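Local coordinates for protein homoserine kinase (Cytophaga hutchinsonii, PDB 4P52) that probably phosphorylates the side-chain hydroxyl of L-homoserine with ATP, a step toward threonine, as a member of the GHMP kinase family, at residues D25-V35 with F47-L58. Numbering follows the deposited sequence.
Sequences DSIKVFAPATV and FAVDNPGDEVLL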
ATOM      1  N   ASP A  25     -16.163 -24.906  34.513  1.00 43.77           N
ATOM      2  CA  ASP A  25     -15.243 -24.081  35.302  1.00 45.43           C
ATOM      3  C   ASP A  25     -13.825 -24.071  34.705  1.00 40.86           C
ATOM      4  O   ASP A  25     -12.858 -23.634  35.333  1.00 40.75           O
ATOM      5  CB  ASP A  25     -15.227 -24.523  36.774  1.00 51.86           C
ATOM      6  CG  ASP A  25     -14.853 -25.998  36.950  1.00 61.06           C
ATOM      7  OD1 ASP A  25     -14.388 -26.646  35.976  1.00 60.04           O
ATOM      8  OD2 ASP A  25     -15.036 -26.519  38.083  1.00 70.77           O
ATOM      9  N   SER A  26     -13.714 -24.577  33.491  1.00 36.09           N
ATOM     10  CA  SER A  26     -12.476 -24.547  32.779  1.00 34.71           C
ATOM     11  C   SER A  26     -12.732 -24.380  31.282  1.00 33.20           C
ATOM     12  O   SER A  26     -13.825 -24.636  30.787  1.00 33.92           O
ATOM     13  CB  SER A  26     -11.665 -25.815  33.075  1.00 35.41           C
ATOM     14  OG  SER A  26     -12.131 -26.924  32.323  1.00 36.36           O
ATOM     15  N   ILE A  27     -11.720 -23.969  30.544  1.00 31.54           N
ATOM     16  CA  ILE A  27     -11.881 -23.835  29.112  1.00 29.46           C
ATOM     17  C   ILE A  27     -10.543 -24.091  28.443  1.00 28.26           C
ATOM     18  O   ILE A  27      -9.510 -23.805  29.011  1.00 27.84           O
ATOM     19  CB  ILE A  27     -12.418 -22.432  28.773  1.00 28.16           C
ATOM     20  CG1 ILE A  27     -12.838 -22.342  27.310  1.00 26.72           C
ATOM     21  CG2 ILE A  27     -11.392 -21.382  29.140  1.00 27.97           C
ATOM     22  CD1 ILE A  27     -13.626 -21.093  26.955  1.00 26.66           C
ATOM     23  N   LYS A  28     -10.568 -24.629  27.232  1.00 28.18           N
ATOM     24  CA  LYS A  28      -9.355 -24.815  26.478  1.00 28.80           C
ATOM     25  C   LYS A  28      -9.482 -24.085  25.136  1.00 28.84           C
ATOM     26  O   LYS A  28     -10.457 -24.287  24.400  1.00 29.53           O
ATOM     27  CB  LYS A  28      -9.119 -26.304  26.288  1.00 30.67           C
ATOM     28  CG  LYS A  28      -7.695 -26.640  25.929  1.00 34.61           C
ATOM     29  CD  LYS A  28      -7.410 -28.131  25.987  1.00 38.40           C
ATOM     30  CE  LYS A  28      -5.917 -28.341  25.766  1.00 43.29           C
ATOM     31  NZ  LYS A  28      -5.605 -29.755  25.430  1.00 47.85           N
ATOM     32  N   VAL A  29      -8.525 -23.218  24.820  1.00 26.99           N
ATOM     33  CA  VAL A  29      -8.570 -22.502  23.555  1.00 25.52           C
ATOM     34  C   VAL A  29      -7.337 -22.783  22.724  1.00 25.93           C
ATOM     35  O   VAL A  29      -6.216 -22.897  23.246  1.00 27.25           O
ATOM     36  CB  VAL A  29      -8.701 -20.984  23.741  1.00 25.83           C
ATOM     37  CG1 VAL A  29      -8.620 -20.289  22.389  1.00 25.81           C
ATOM     38  CG2 VAL A  29     -10.021 -20.625  24.416  1.00 26.45           C
ATOM     39  N   PHE A  30      -7.534 -22.869  21.423  1.00 24.30           N
ATOM     40  CA  PHE A  30      -6.430 -23.008  20.511  1.00 23.79           C
ATOM     41  C   PHE A  30      -6.302 -21.711  19.717  1.00 23.09           C
ATOM     42  O   PHE A  30      -7.293 -21.139  19.305  1.00 23.37           O
ATOM     43  CB  PHE A  30      -6.679 -24.201  19.591  1.00 24.08           C
ATOM     44  CG  PHE A  30      -5.854 -24.201  18.345  1.00 25.52           C
ATOM     45  CD1 PHE A  30      -6.241 -23.439  17.225  1.00 27.18           C
ATOM     46  CD2 PHE A  30      -4.685 -24.963  18.272  1.00 26.92           C
ATOM     47  CE1 PHE A  30      -5.480 -23.435  16.053  1.00 28.33           C
ATOM     48  CE2 PHE A  30      -3.922 -24.974  17.102  1.00 29.64           C
ATOM     49  CZ  PHE A  30      -4.329 -24.213  15.985  1.00 29.93           C
ATOM     50  N   ALA A  31      -5.079 -21.241  19.491  1.00 22.58           N
ATOM     51  CA  ALA A  31      -4.891 -20.022  18.706  1.00 21.38           C
ATOM     52  C   ALA A  31      -3.847 -20.298  17.636  1.00 21.93           C
ATOM     53  O   ALA A  31      -2.844 -20.938  17.924  1.00 22.61           O
ATOM     54  CB  ALA A  31      -4.507 -18.854  19.578  1.00 19.74           C
ATOM     55  N   PRO A  32      -4.084 -19.820  16.398  1.00 21.19           N
ATOM     56  CA  PRO A  32      -3.256 -20.228  15.280  1.00 21.46           C
ATOM     57  C   PRO A  32      -1.937 -19.482  15.079  1.00 22.65           C
ATOM     58  O   PRO A  32      -1.796 -18.294  15.428  1.00 25.77           O
ATOM     59  CB  PRO A  32      -4.186 -20.004  14.082  1.00 21.74           C
ATOM     60  CG  PRO A  32      -4.998 -18.826  14.477  1.00 21.80           C
ATOM     61  CD  PRO A  32      -5.168 -18.918  15.975  1.00 21.59           C
ATOM     62  N   ALA A  33      -0.974 -20.184  14.504  1.00 21.94           N
ATOM     63  CA  ALA A  33       0.198 -19.537  13.896  1.00 21.38           C
ATOM     64  C   ALA A  33      -0.240 -18.453  12.884  1.00 21.36           C
ATOM     65  O   ALA A  33      -1.316 -18.539  12.264  1.00 20.55           O
ATOM     66  CB  ALA A  33       1.066 -20.584  13.198  1.00 20.48           C
ATOM     67  N   THR A  34       0.589 -17.431  12.738  1.00 21.59           N
ATOM     68  CA  THR A  34       0.319 -16.371  11.790  1.00 22.36           C
ATOM     69  C   THR A  34       1.554 -16.139  10.961  1.00 23.10           C
ATOM     70  O   THR A  34       2.663 -16.361  11.435  1.00 25.14           O
ATOM     71  CB  THR A  34      -0.016 -15.047  12.497  1.00 23.03           C
ATOM     72  OG1 THR A  34       0.921 -14.833  13.550  1.00 23.94           O
ATOM     73  CG2 THR A  34      -1.418 -15.067  13.074  1.00 22.35           C
ATOM     74  N   VAL A  35       1.366 -15.695   9.728  1.00 21.87           N
ATOM     75  CA  VAL A  35       2.474 -15.257   8.899  1.00 22.57           C
ATOM     76  C   VAL A  35       2.511 -13.719   8.812  1.00 22.97           C
ATOM     77  O   VAL A  35       1.634 -13.094   8.216  1.00 22.31           O
ATOM     78  CB  VAL A  35       2.376 -15.848   7.482  1.00 23.67           C
ATOM     79  CG1 VAL A  35       3.483 -15.285   6.586  1.00 24.09           C
ATOM     80  CG2 VAL A  35       2.439 -17.365   7.547  1.00 22.72           C
ATOM     81  N   PHE A  47      -1.364 -12.712   8.263  1.00 19.40           N
ATOM     82  CA  PHE A  47      -2.546 -13.548   8.116  1.00 19.60           C
ATOM     83  C   PHE A  47      -2.396 -14.828   8.912  1.00 19.45           C
ATOM     84  O   PHE A  47      -1.275 -15.260   9.191  1.00 18.87           O
ATOM     85  CB  PHE A  47      -2.843 -13.825   6.636  1.00 19.73           C
ATOM     86  CG  PHE A  47      -1.823 -14.686   5.952  1.00 19.33           C
ATOM     87  CD1 PHE A  47      -1.884 -16.081   6.059  1.00 18.40           C
ATOM     88  CD2 PHE A  47      -0.811 -14.107   5.163  1.00 19.80           C
ATOM     89  CE1 PHE A  47      -0.965 -16.884   5.405  1.00 18.42           C
ATOM     90  CE2 PHE A  47       0.128 -14.903   4.499  1.00 19.18           C
ATOM     91  CZ  PHE A  47       0.043 -16.299   4.630  1.00 19.51           C
ATOM     92  N   ALA A  48      -3.529 -15.426   9.290  1.00 20.03           N
ATOM     93  CA  ALA A  48      -3.523 -16.620  10.147  1.00 18.56           C
ATOM     94  C   ALA A  48      -3.570 -17.865   9.309  1.00 19.41           C
ATOM     95  O   ALA A  48      -4.159 -17.883   8.227  1.00 19.85           O
ATOM     96  CB  ALA A  48      -4.688 -16.582  11.102  1.00 17.80           C
ATOM     97  N   VAL A  49      -2.945 -18.927   9.790  1.00 20.37           N
ATOM     98  CA  VAL A  49      -3.068 -20.190   9.079  1.00 21.26           C
ATOM     99  C   VAL A  49      -3.749 -21.187   9.982  1.00 21.34           C
ATOM    100  O   VAL A  49      -4.052 -20.838  11.110  1.00 20.50           O
ATOM    101  CB  VAL A  49      -1.716 -20.702   8.548  1.00 21.19           C
ATOM    102  CG1 VAL A  49      -1.267 -19.815   7.398  1.00 21.14           C
ATOM    103  CG2 VAL A  49      -0.682 -20.773   9.664  1.00 20.65           C
ATOM    104  N   ASP A  50      -4.019 -22.394   9.471  1.00 23.34           N
ATOM    105  CA  ASP A  50      -4.742 -23.423  10.239  1.00 25.90           C
ATOM    106  C   ASP A  50      -3.856 -24.061  11.308  1.00 25.92           C
ATOM    107  O   ASP A  50      -4.349 -24.360  12.400  1.00 26.88           O
ATOM    108  CB  ASP A  50      -5.254 -24.546   9.334  1.00 29.88           C
ATOM    109  CG  ASP A  50      -6.380 -24.109   8.389  1.00 38.11           C
ATOM    110  OD1 ASP A  50      -6.951 -22.988   8.526  1.00 38.35           O
ATOM    111  OD2 ASP A  50      -6.700 -24.928   7.481  1.00 44.47           O
ATOM    112  N   ASN A  51      -2.571 -24.281  10.973  1.00 24.60           N
ATOM    113  CA  ASN A  51      -1.608 -25.006  11.804  1.00 25.01           C
ATOM    114  C   ASN A  51      -0.221 -24.477  11.537  1.00 26.05           C
ATOM    115  O   ASN A  51       0.060 -24.039  10.438  1.00 26.72           O
ATOM    116  CB  ASN A  51      -1.579 -26.486  11.449  1.00 26.09           C
ATOM    117  CG  ASN A  51      -2.889 -27.167  11.726  1.00 27.89           C
ATOM    118  OD1 ASN A  51      -3.193 -27.493  12.888  1.00 30.03           O
ATOM    119  ND2 ASN A  51      -3.695 -27.357  10.681  1.00 25.50           N
ATOM    120  N   PRO A  52       0.659 -24.527  12.546  1.00 25.25           N
ATOM    121  CA  PRO A  52       0.298 -25.013  13.870  1.00 25.25           C
ATOM    122  C   PRO A  52      -0.289 -23.885  14.745  1.00 25.94           C
ATOM    123  O   PRO A  52      -0.894 -22.946  14.211  1.00 25.71           O
ATOM    124  CB  PRO A  52       1.623 -25.565  14.400  1.00 25.48           C
ATOM    125  CG  PRO A  52       2.665 -24.712  13.756  1.00 25.07           C
ATOM    126  CD  PRO A  52       2.096 -24.236  12.427  1.00 24.88           C
ATOM    127  N   GLY A  53      -0.142 -23.983  16.066  1.00 26.07           N
ATOM    128  CA  GLY A  53      -0.755 -23.013  16.967  1.00 25.82           C
ATOM    129  C   GLY A  53      -0.437 -23.386  18.403  1.00 27.71           C
ATOM    130  O   GLY A  53       0.303 -24.329  18.642  1.00 31.49           O
ATOM    131  N   ASP A  54      -0.991 -22.663  19.363  1.00 26.01           N
ATOM    132  CA  ASP A  54      -0.825 -23.028  20.749  1.00 27.86           C
ATOM    133  C   ASP A  54      -2.148 -23.269  21.433  1.00 27.13           C
ATOM    134  O   ASP A  54      -3.173 -22.783  20.984  1.00 26.69           O
ATOM    135  CB  ASP A  54      -0.067 -21.933  21.456  1.00 32.97           C
ATOM    136  CG  ASP A  54       1.414 -22.020  21.194  1.00 40.97           C
ATOM    137  OD1 ASP A  54       1.882 -23.142  20.895  1.00 44.11           O
ATOM    138  OD2 ASP A  54       2.111 -20.986  21.272  1.00 43.72           O
ATOM    139  N   GLU A  55      -2.123 -24.015  22.530  1.00 27.79           N
ATOM    140  CA  GLU A  55      -3.322 -24.262  23.328  1.00 28.48           C
ATOM    141  C   GLU A  55      -3.164 -23.732  24.741  1.00 27.77           C
ATOM    142  O   GLU A  55      -2.108 -23.904  25.363  1.00 28.66           O
ATOM    143  CB  GLU A  55      -3.640 -25.753  23.357  1.00 32.18           C
ATOM    144  CG  GLU A  55      -3.992 -26.325  21.998  1.00 37.66           C
ATOM    145  CD  GLU A  55      -4.215 -27.827  22.011  1.00 48.93           C
ATOM    146  OE1 GLU A  55      -3.940 -28.495  23.048  1.00 49.87           O
ATOM    147  OE2 GLU A  55      -4.682 -28.349  20.965  1.00 56.47           O
ATOM    148  N   VAL A  56      -4.213 -23.092  25.250  1.00 26.57           N
ATOM    149  CA  VAL A  56      -4.236 -22.642  26.636  1.00 26.24           C
ATOM    150  C   VAL A  56      -5.452 -23.206  27.345  1.00 26.93           C
ATOM    151  O   VAL A  56      -6.560 -23.137  26.825  1.00 26.73           O
ATOM    152  CB  VAL A  56      -4.231 -21.109  26.733  1.00 25.35           C
ATOM    153  CG1 VAL A  56      -4.385 -20.634  28.170  1.00 25.30           C
ATOM    154  CG2 VAL A  56      -2.915 -20.582  26.185  1.00 25.33           C
ATOM    155  N   LEU A  57      -5.230 -23.790  28.521  1.00 27.53           N
ATOM    156  CA  LEU A  57      -6.317 -24.263  29.359  1.00 28.75           C
ATOM    157  C   LEU A  57      -6.367 -23.386  30.607  1.00 29.69           C
ATOM    158  O   LEU A  57      -5.328 -23.150  31.221  1.00 30.81           O
ATOM    159  CB  LEU A  57      -6.102 -25.734  29.722  1.00 29.82           C
ATOM    160  CG  LEU A  57      -7.237 -26.429  30.508  1.00 31.47           C
ATOM    161  CD1 LEU A  57      -7.345 -27.926  30.201  1.00 30.93           C
ATOM    162  CD2 LEU A  57      -7.050 -26.204  31.997  1.00 32.21           C
ATOM    163  N   LEU A  58      -7.545 -22.885  30.972  1.00 28.74           N
ATOM    164  CA  LEU A  58      -7.699 -22.085  32.181  1.00 30.07           C
ATOM    165  C   LEU A  58      -8.679 -22.775  33.085  1.00 32.02           C
ATOM    166  O   LEU A  58      -9.697 -23.241  32.584  1.00 32.08           O
ATOM    167  CB  LEU A  58      -8.276 -20.717  31.852  1.00 29.88           C
ATOM    168  CG  LEU A  58      -7.532 -19.832  30.857  1.00 30.03           C
ATOM    169  CD1 LEU A  58      -8.124 -18.445  30.958  1.00 30.92           C
ATOM    170  CD2 LEU A  58      -6.039 -19.774  31.132  1.00 29.76           C
TER
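Strand 26-35 pairs antiparallel with two strands in turn, 52-58 along its first part and 47-49 along its last. Paired backbone bonds join Ile-27 to Leu-58, Val-29 to Val-56, Ala-31 to Asp-54 and Val-35 to Phe-47. Asp-50 and Asn-51 bend the chain between the two strands, ahead of the cis peptide of Pro-52. There Ala-33 serves both strands: its N donates to Pro-52 O (2.8 Å), and its O accepts from Val-49 N (3.0 Å). Phe-30 CG lies anti to the backbone N (chi1 162°), which carries the ring along the strand to the bend. Its CE2 meets Gly-53 CA at 3.7 Å, and Asp-50 O sits at the ring edge, 3.6 Å from CZ. With an alanine here, a gap is likely to open beside Gly-53, leaving Glu-55 CG without its aromatic neighbour. Extended Lys-28 brings NZ to Glu-55 OE1, a weak salt-bridge bond of 3.2 Å. Val-35 CB lies over one face of the Phe-47 ring in a CH-pi contact. On the sheet face opposite Phe-30, Val-29, Val-56 and Leu-58 pack on helix 120-135. This face is mostly apolar, and Lys-110, Lys-111 N and Ser-124 satisfy its buried Asp-54; the other adds a weak ion pair.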